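Local coordinates for C2 domain protein (PDB 3W57) that binds calcium ions through loops at one end of a C2 beta-sandwich and may have wide pore channel activity, at residues A[25-30]-A[126-131]; A[45-50]-A[85-90]. All blocks are in the same frame, centred on the assembly; numbering follows the deposited sequence.

Contact 1: residues A[25-30]-A[126-131]; sequences RLYNLR and MYTLSV
The Y27 hydroxyl meets T128 at the rim of the tyrosine ring: OH lies 2.7 Å from T128 OG1, a hydrogen bond in which either group could donate. M126 lies over one face of the same ring, its CB 4.2 Å from the centroid and 14° off the normal, a CH-pi contact. Its chain, extended through chi2 and bent at chi3, then brings SD obliquely to the ring as a Met-aromatic contact and swings CE to 3.6 Å from Y27 OH. The opposite face carries the R25 guanidinium, with NH1 3.3 Å above the ring plane; R25 NE forms a salt bridge with E72, and one water joins R25 NH1 to T128 OG1. Y27 reaches this place because its CG sits between backbone N and carbonyl carbon (chi1 52°), which folds the ring over the neighbouring strand. With an alanine here, T128 OG1, also bonded to T110 OG1 of strand 109-116, would probably lose one of its partners, and the R25 guanidinium and M126 the surface between them. On the other side of the sheet, L26 CD2 packs 4.0 Å from Y127 CB. Backbone pairs alternate, R25–T128 and Y27–M126 hydrogen-bonded, L26–Y127 non-hydrogen-bonded, and Y27 N to M126 O is nearly straight (173°). This ladder joins strands 22-32 and 122-130, the two middle strands of one four-stranded antiparallel sheet of the C2 beta-sandwich.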
loop_
_atom_site.group_PDB
_atom_site.type_symbol
_atom_site.label_atom_id
_atom_site.label_comp_id
_atom_site.label_asym_id
_atom_site.label_seq_id
_atom_site.Cartn_x
_atom_site.Cartn_y
_atom_site.Cartn_z
ATOM N N ARG A 25 -8.536 0.949 -9.490
ATOM C CA ARG A 25 -8.754 1.806 -8.339
ATOM C C ARG A 25 -8.292 1.036 -7.122
ATOM O O ARG A 25 -8.740 -0.084 -6.910
ATOM C CB ARG A 25 -10.229 2.151 -8.194
ATOM C CG ARG A 25 -10.514 3.044 -7.010
ATOM C CD ARG A 25 -12.004 3.297 -6.855
ATOM N NE ARG A 25 -12.284 4.014 -5.616
ATOM C CZ ARG A 25 -13.147 3.592 -4.699
ATOM N NH1 ARG A 25 -13.820 2.471 -4.901
ATOM N NH2 ARG A 25 -13.349 4.300 -3.588
ATOM N N LEU A 26 -7.395 1.632 -6.342
ATOM C CA LEU A 26 -6.791 0.973 -5.177
ATOM C C LEU A 26 -7.186 1.778 -3.945
ATOM O O LEU A 26 -6.969 2.986 -3.898
ATOM C CB LEU A 26 -5.259 0.933 -5.341
ATOM C CG LEU A 26 -4.343 0.230 -4.327
ATOM C CD1 LEU A 26 -4.059 1.099 -3.116
ATOM C CD2 LEU A 26 -4.920 -1.124 -3.895
ATOM N N TYR A 27 -7.788 1.122 -2.958
ATOM C CA TYR A 27 -8.402 1.864 -1.857
ATOM C C TYR A 27 -8.497 1.065 -0.562
ATOM O O TYR A 27 -8.157 -0.118 -0.526
ATOM C CB TYR A 27 -9.785 2.390 -2.275
ATOM C CG TYR A 27 -10.752 1.363 -2.847
ATOM C CD1 TYR A 27 -11.888 0.974 -2.138
ATOM C CD2 TYR A 27 -10.555 0.815 -4.113
ATOM C CE1 TYR A 27 -12.786 0.054 -2.662
ATOM C CE2 TYR A 27 -11.459 -0.108 -4.651
ATOM C CZ TYR A 27 -12.567 -0.481 -3.918
ATOM O OH TYR A 27 -13.465 -1.390 -4.445
ATOM N N ASN A 28 -8.952 1.721 0.502
ATOM C CA ASN A 28 -9.112 1.069 1.811
ATOM C C ASN A 28 -7.848 0.434 2.374
ATOM O O ASN A 28 -7.889 -0.673 2.915
ATOM C CB ASN A 28 -10.286 0.081 1.808
ATOM C CG ASN A 28 -11.614 0.794 1.727
ATOM O OD1 ASN A 28 -11.653 2.024 1.712
ATOM N ND2 ASN A 28 -12.702 0.041 1.655
ATOM N N LEU A 29 -6.733 1.144 2.240
ATOM C CA LEU A 29 -5.466 0.712 2.849
ATOM C C LEU A 29 -5.496 0.812 4.360
ATOM O O LEU A 29 -5.925 1.817 4.931
ATOM C CB LEU A 29 -4.283 1.540 2.328
ATOM C CG LEU A 29 -3.975 1.360 0.840
ATOM C CD1 LEU A 29 -3.214 2.580 0.333
ATOM C CD2 LEU A 29 -3.184 0.087 0.585
ATOM N N ARG A 30 -5.017 -0.234 5.023
ATOM C CA ARG A 30 -4.912 -0.195 6.471
ATOM C C ARG A 30 -3.951 -1.268 6.924
ATOM O O ARG A 30 -3.779 -2.282 6.241
ATOM C CB ARG A 30 -6.267 -0.405 7.118
ATOM C CG ARG A 30 -6.911 -1.726 6.777
ATOM C CD ARG A 30 -8.416 -1.519 6.566
ATOM N NE ARG A 30 -9.108 -2.797 6.453
ATOM C CZ ARG A 30 -9.280 -3.468 5.316
ATOM N NH1 ARG A 30 -8.796 -3.003 4.166
ATOM N NH2 ARG A 30 -9.923 -4.626 5.333
ATOM N N MET A 126 -8.004 -3.121 -0.866
ATOM C CA MET A 126 -8.961 -3.551 -1.880
ATOM C C MET A 126 -8.593 -2.877 -3.179
ATOM O O MET A 126 -8.025 -1.801 -3.182
ATOM C CB MET A 126 -10.388 -3.094 -1.544
ATOM C CG MET A 126 -10.948 -3.616 -0.279
ATOM S SD MET A 126 -12.619 -2.964 -0.155
ATOM C CE MET A 126 -13.396 -3.643 -1.599
ATOM N N TYR A 127 -8.949 -3.505 -4.288
ATOM C CA TYR A 127 -8.869 -2.822 -5.570
ATOM C C TYR A 127 -10.024 -3.232 -6.464
ATOM O O TYR A 127 -10.642 -4.293 -6.283
ATOM C CB TYR A 127 -7.518 -3.056 -6.257
ATOM C CG TYR A 127 -7.348 -4.425 -6.863
ATOM C CD1 TYR A 127 -7.792 -4.688 -8.152
ATOM C CD2 TYR A 127 -6.757 -5.457 -6.146
ATOM C CE1 TYR A 127 -7.640 -5.944 -8.719
ATOM C CE2 TYR A 127 -6.608 -6.712 -6.699
ATOM C CZ TYR A 127 -7.056 -6.953 -7.982
ATOM O OH TYR A 127 -6.897 -8.213 -8.529
ATOM N N THR A 128 -10.328 -2.359 -7.413
ATOM C CA THR A 128 -11.329 -2.649 -8.421
ATOM C C THR A 128 -10.666 -2.416 -9.765
ATOM O O THR A 128 -10.121 -1.338 -10.000
ATOM C CB THR A 128 -12.551 -1.733 -8.285
ATOM O OG1 THR A 128 -13.242 -2.025 -7.058
ATOM C CG2 THR A 128 -13.495 -1.968 -9.464
ATOM N N LEU A 129 -10.677 -3.436 -10.626
ATOM C CA LEU A 129 -10.210 -3.291 -12.010
ATOM C C LEU A 129 -11.409 -3.372 -12.953
ATOM O O LEU A 129 -12.156 -4.354 -12.929
ATOM C CB LEU A 129 -9.174 -4.374 -12.354
ATOM C CG LEU A 129 -8.569 -4.346 -13.770
ATOM C CD1 LEU A 129 -7.751 -3.073 -14.033
ATOM C CD2 LEU A 129 -7.746 -5.602 -14.056
ATOM N N SER A 130 -11.597 -2.341 -13.775
ATOM C CA SER A 130 -12.807 -2.230 -14.600
ATOM C C SER A 130 -12.564 -1.953 -16.093
ATOM O O SER A 130 -11.518 -1.429 -16.480
ATOM C CB SER A 130 -13.747 -1.165 -14.023
ATOM O OG SER A 130 -13.127 0.107 -14.013
ATOM N N VAL A 131 -13.562 -2.312 -16.903
ATOM C CA VAL A 131 -13.563 -2.135 -18.363
ATOM C C VAL A 131 -12.222 -2.450 -19.022
ATOM O O VAL A 131 -12.119 -2.503 -20.253
ATOM C CB VAL A 131 -14.061 -0.723 -18.803
ATOM C CG1 VAL A 131 -14.796 -0.006 -17.667
ATOM C CG2 VAL A 131 -12.917 0.122 -19.328
HETATM O O HOH W 1 -14.374 0.739 -7.019
#

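Contact 2: residues A[45-50]-A[85-90]; sequences YVKVFC and RLEVHD. With CA (calcium ion), chain C; CA (calcium ion), chain D.
Y45 and H89 make the closest side-chain approach, Y45 CZ lying 3.4 Å from H89 CB. That methylene sits over one face of the tyrosine ring, toward its rim, while the two rings, only 14° from parallel, are slid so far apart that they barely overlap. Y45 OH continues past H89 to a hydrogen bond with D96. K47 also packs on the imidazole: its extended chain crosses the histidine at about a right angle and lays CE over a face, 3.8 Å from the centroid. E87 fixes the ring's rotation, since H89 NE2 donates to E87 OE1 at 2.9 Å with the oxygen almost in the ring plane. R85 NE takes the other carboxylate oxygen, OE2, in a salt bridge through the anti lone pair (N-H...O 169°). F49 CE2 approaches E87 CD obliquely, ring and carboxylate planes 46° apart.

On the reverse face V46, V48, L86 and V88 are apolar and buried. L86 CD2 lies alongside V48, 4.0 Å from CG1, and V46 CG2 faces V88 CG2; L123 and Y125 of strand 122-130 cover L86 from the other sheet. Packing is looser at the polar margin, where K47 NZ stays 4.5 Å from E87 OE1, beyond a salt bridge, and a water bridges the two.

At the strand end D90 points away from strand 45-50. Its OD1 and OD2 both bind one calcium, and OD2 also binds a second at 2.5 Å; D37 and D92 contribute to both sites. Six backbone hydrogen bonds hold the ladder, and the chemistry divides across the sheet, apolar valines and leucine against the R85-E87-H89 network, and again at its end, where two cations would probably offset the negative charge gathered round the bridging D90 carboxylate.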
loop_
_atom_site.group_PDB
_atom_site.type_symbol
_atom_site.label_atom_id
_atom_site.label_comp_id
_atom_site.label_asym_id
_atom_site.label_seq_id
_atom_site.Cartn_x
_atom_site.Cartn_y
_atom_site.Cartn_z
ATOM N N TYR A 45 3.452 5.068 5.825
ATOM C CA TYR A 45 2.805 5.518 4.587
ATOM C C TYR A 45 2.956 4.412 3.552
ATOM O O TYR A 45 3.778 3.505 3.730
ATOM C CB TYR A 45 3.370 6.856 4.078
ATOM C CG TYR A 45 4.802 6.849 3.584
ATOM C CD1 TYR A 45 5.090 6.723 2.232
ATOM C CD2 TYR A 45 5.870 6.974 4.479
ATOM C CE1 TYR A 45 6.419 6.737 1.778
ATOM C CE2 TYR A 45 7.193 6.980 4.037
ATOM C CZ TYR A 45 7.457 6.862 2.686
ATOM O OH TYR A 45 8.768 6.885 2.226
ATOM N N VAL A 46 2.139 4.457 2.502
ATOM C CA VAL A 46 2.171 3.410 1.490
ATOM C C VAL A 46 2.481 4.023 0.133
ATOM O O VAL A 46 1.888 5.032 -0.245
ATOM C CB VAL A 46 0.818 2.670 1.402
ATOM C CG1 VAL A 46 0.892 1.553 0.370
ATOM C CG2 VAL A 46 0.414 2.116 2.770
ATOM N N LYS A 47 3.420 3.424 -0.593
ATOM C CA LYS A 47 3.680 3.820 -1.986
ATOM C C LYS A 47 3.034 2.778 -2.883
ATOM O O LYS A 47 3.066 1.589 -2.568
ATOM C CB LYS A 47 5.176 3.857 -2.293
ATOM C CG LYS A 47 6.021 4.800 -1.455
ATOM C CD LYS A 47 7.437 4.852 -2.070
ATOM C CE LYS A 47 8.432 5.572 -1.184
ATOM N NZ LYS A 47 9.792 5.566 -1.822
ATOM N N VAL A 48 2.470 3.226 -4.004
ATOM C CA VAL A 48 1.647 2.378 -4.869
ATOM C C VAL A 48 2.166 2.381 -6.306
ATOM O O VAL A 48 2.385 3.448 -6.881
ATOM C CB VAL A 48 0.186 2.861 -4.888
ATOM C CG1 VAL A 48 -0.666 1.959 -5.756
ATOM C CG2 VAL A 48 -0.368 2.933 -3.456
ATOM N N PHE A 49 2.382 1.192 -6.868
ATOM C CA PHE A 49 2.795 1.067 -8.272
ATOM C C PHE A 49 1.902 0.067 -8.985
ATOM O O PHE A 49 1.417 -0.887 -8.379
ATOM C CB PHE A 49 4.243 0.579 -8.404
ATOM C CG PHE A 49 5.231 1.406 -7.642
ATOM C CD1 PHE A 49 6.061 2.293 -8.299
ATOM C CD2 PHE A 49 5.338 1.278 -6.260
ATOM C CE1 PHE A 49 6.966 3.062 -7.599
ATOM C CE2 PHE A 49 6.250 2.048 -5.549
ATOM C CZ PHE A 49 7.064 2.938 -6.221
ATOM N N CYS A 50 1.710 0.271 -10.284
ATOM C CA CYS A 50 0.999 -0.712 -11.098
ATOM C C CYS A 50 1.742 -0.882 -12.406
ATOM O O CYS A 50 1.837 0.057 -13.192
ATOM C CB CYS A 50 -0.429 -0.264 -11.366
ATOM S SG CYS A 50 -1.390 -1.472 -12.319
ATOM N N ARG A 85 2.015 -3.289 -6.926
ATOM C CA ARG A 85 3.030 -3.323 -5.877
ATOM C C ARG A 85 2.746 -2.271 -4.814
ATOM O O ARG A 85 2.646 -1.078 -5.111
ATOM C CB ARG A 85 4.443 -3.146 -6.465
ATOM C CG ARG A 85 5.576 -3.089 -5.417
ATOM C CD ARG A 85 6.897 -2.668 -6.074
ATOM N NE ARG A 85 8.038 -2.656 -5.153
ATOM C CZ ARG A 85 8.898 -3.670 -5.014
ATOM N NH1 ARG A 85 8.734 -4.786 -5.712
ATOM N NH2 ARG A 85 9.920 -3.579 -4.170
ATOM N N LEU A 86 2.593 -2.732 -3.576
ATOM C CA LEU A 86 2.334 -1.852 -2.442
ATOM C C LEU A 86 3.508 -1.908 -1.484
ATOM O O LEU A 86 3.884 -2.976 -1.032
ATOM C CB LEU A 86 1.072 -2.293 -1.704
ATOM C CG LEU A 86 -0.184 -2.413 -2.573
ATOM C CD1 LEU A 86 -1.376 -2.899 -1.741
ATOM C CD2 LEU A 86 -0.516 -1.097 -3.257
ATOM N N GLU A 87 4.064 -0.747 -1.156
ATOM C CA GLU A 87 5.227 -0.668 -0.274
ATOM C C GLU A 87 4.841 0.082 0.996
ATOM O O GLU A 87 4.392 1.224 0.930
ATOM C CB GLU A 87 6.371 0.082 -0.961
ATOM C CG GLU A 87 6.879 -0.566 -2.248
ATOM C CD GLU A 87 8.034 0.216 -2.861
ATOM O OE1 GLU A 87 8.331 1.319 -2.349
ATOM O OE2 GLU A 87 8.643 -0.279 -3.842
ATOM N N VAL A 88 5.010 -0.553 2.147
ATOM C CA VAL A 88 4.737 0.123 3.408
ATOM C C VAL A 88 6.042 0.611 4.013
ATOM O O VAL A 88 6.931 -0.194 4.325
ATOM C CB VAL A 88 4.028 -0.806 4.404
ATOM C CG1 VAL A 88 3.714 -0.070 5.701
ATOM C CG2 VAL A 88 2.761 -1.348 3.769
ATOM N N HIS A 89 6.166 1.932 4.158
ATOM C CA HIS A 89 7.392 2.536 4.672
ATOM C C HIS A 89 7.120 3.239 5.987
ATOM O O HIS A 89 5.999 3.675 6.239
ATOM C CB HIS A 89 7.926 3.610 3.718
ATOM C CG HIS A 89 8.333 3.107 2.365
ATOM N ND1 HIS A 89 9.652 3.032 1.973
ATOM C CD2 HIS A 89 7.596 2.700 1.301
ATOM C CE1 HIS A 89 9.711 2.587 0.727
ATOM N NE2 HIS A 89 8.478 2.372 0.299
ATOM N N ASP A 90 8.162 3.364 6.804
ATOM C CA ASP A 90 8.151 4.260 7.959
ATOM C C ASP A 90 8.883 5.547 7.589
ATOM O O ASP A 90 10.043 5.492 7.163
ATOM C CB ASP A 90 8.877 3.615 9.131
ATOM C CG ASP A 90 9.141 4.595 10.257
ATOM O OD1 ASP A 90 8.187 5.234 10.736
ATOM O OD2 ASP A 90 10.320 4.786 10.632
HETATM CA CA CA C . 9.635 6.951 11.896
HETATM CA CA CA D . 12.481 3.693 11.357
HETATM O O HOH W 2 10.470 2.862 -2.991
HETATM O O HOH W 3 10.140 9.175 13.105
HETATM O O HOH W 4 11.176 1.661 10.764
HETATM O O HOH W 5 13.404 1.783 12.713
HETATM O O HOH W 6 14.783 4.312 12.403
#

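Overall arrangement
The two contacts belong to opposite sheets of the sandwich, contact 1 pairing strands 22-32 and 122-130, contact 2 strands 44-50 and 83-90; both are antiparallel, at 157° between local strand directions. Their centres lie 14 Å apart, and their inward leucines and valines meet between the sheets: L26 CD1 is 4.1 Å from V48 CG2, and L29 CD2 is 4.2 Å from L86 CD1. Contact 2 is nearer the chain centre (about 4 Å against 11 Å between centres) and mostly buried, whereas contact 1 is only partly buried. Their polar faces differ too: contact 1 centres on a tyrosine away from the calcium sites, contact 2 on a buried glutamate, with a metal ligand at its end.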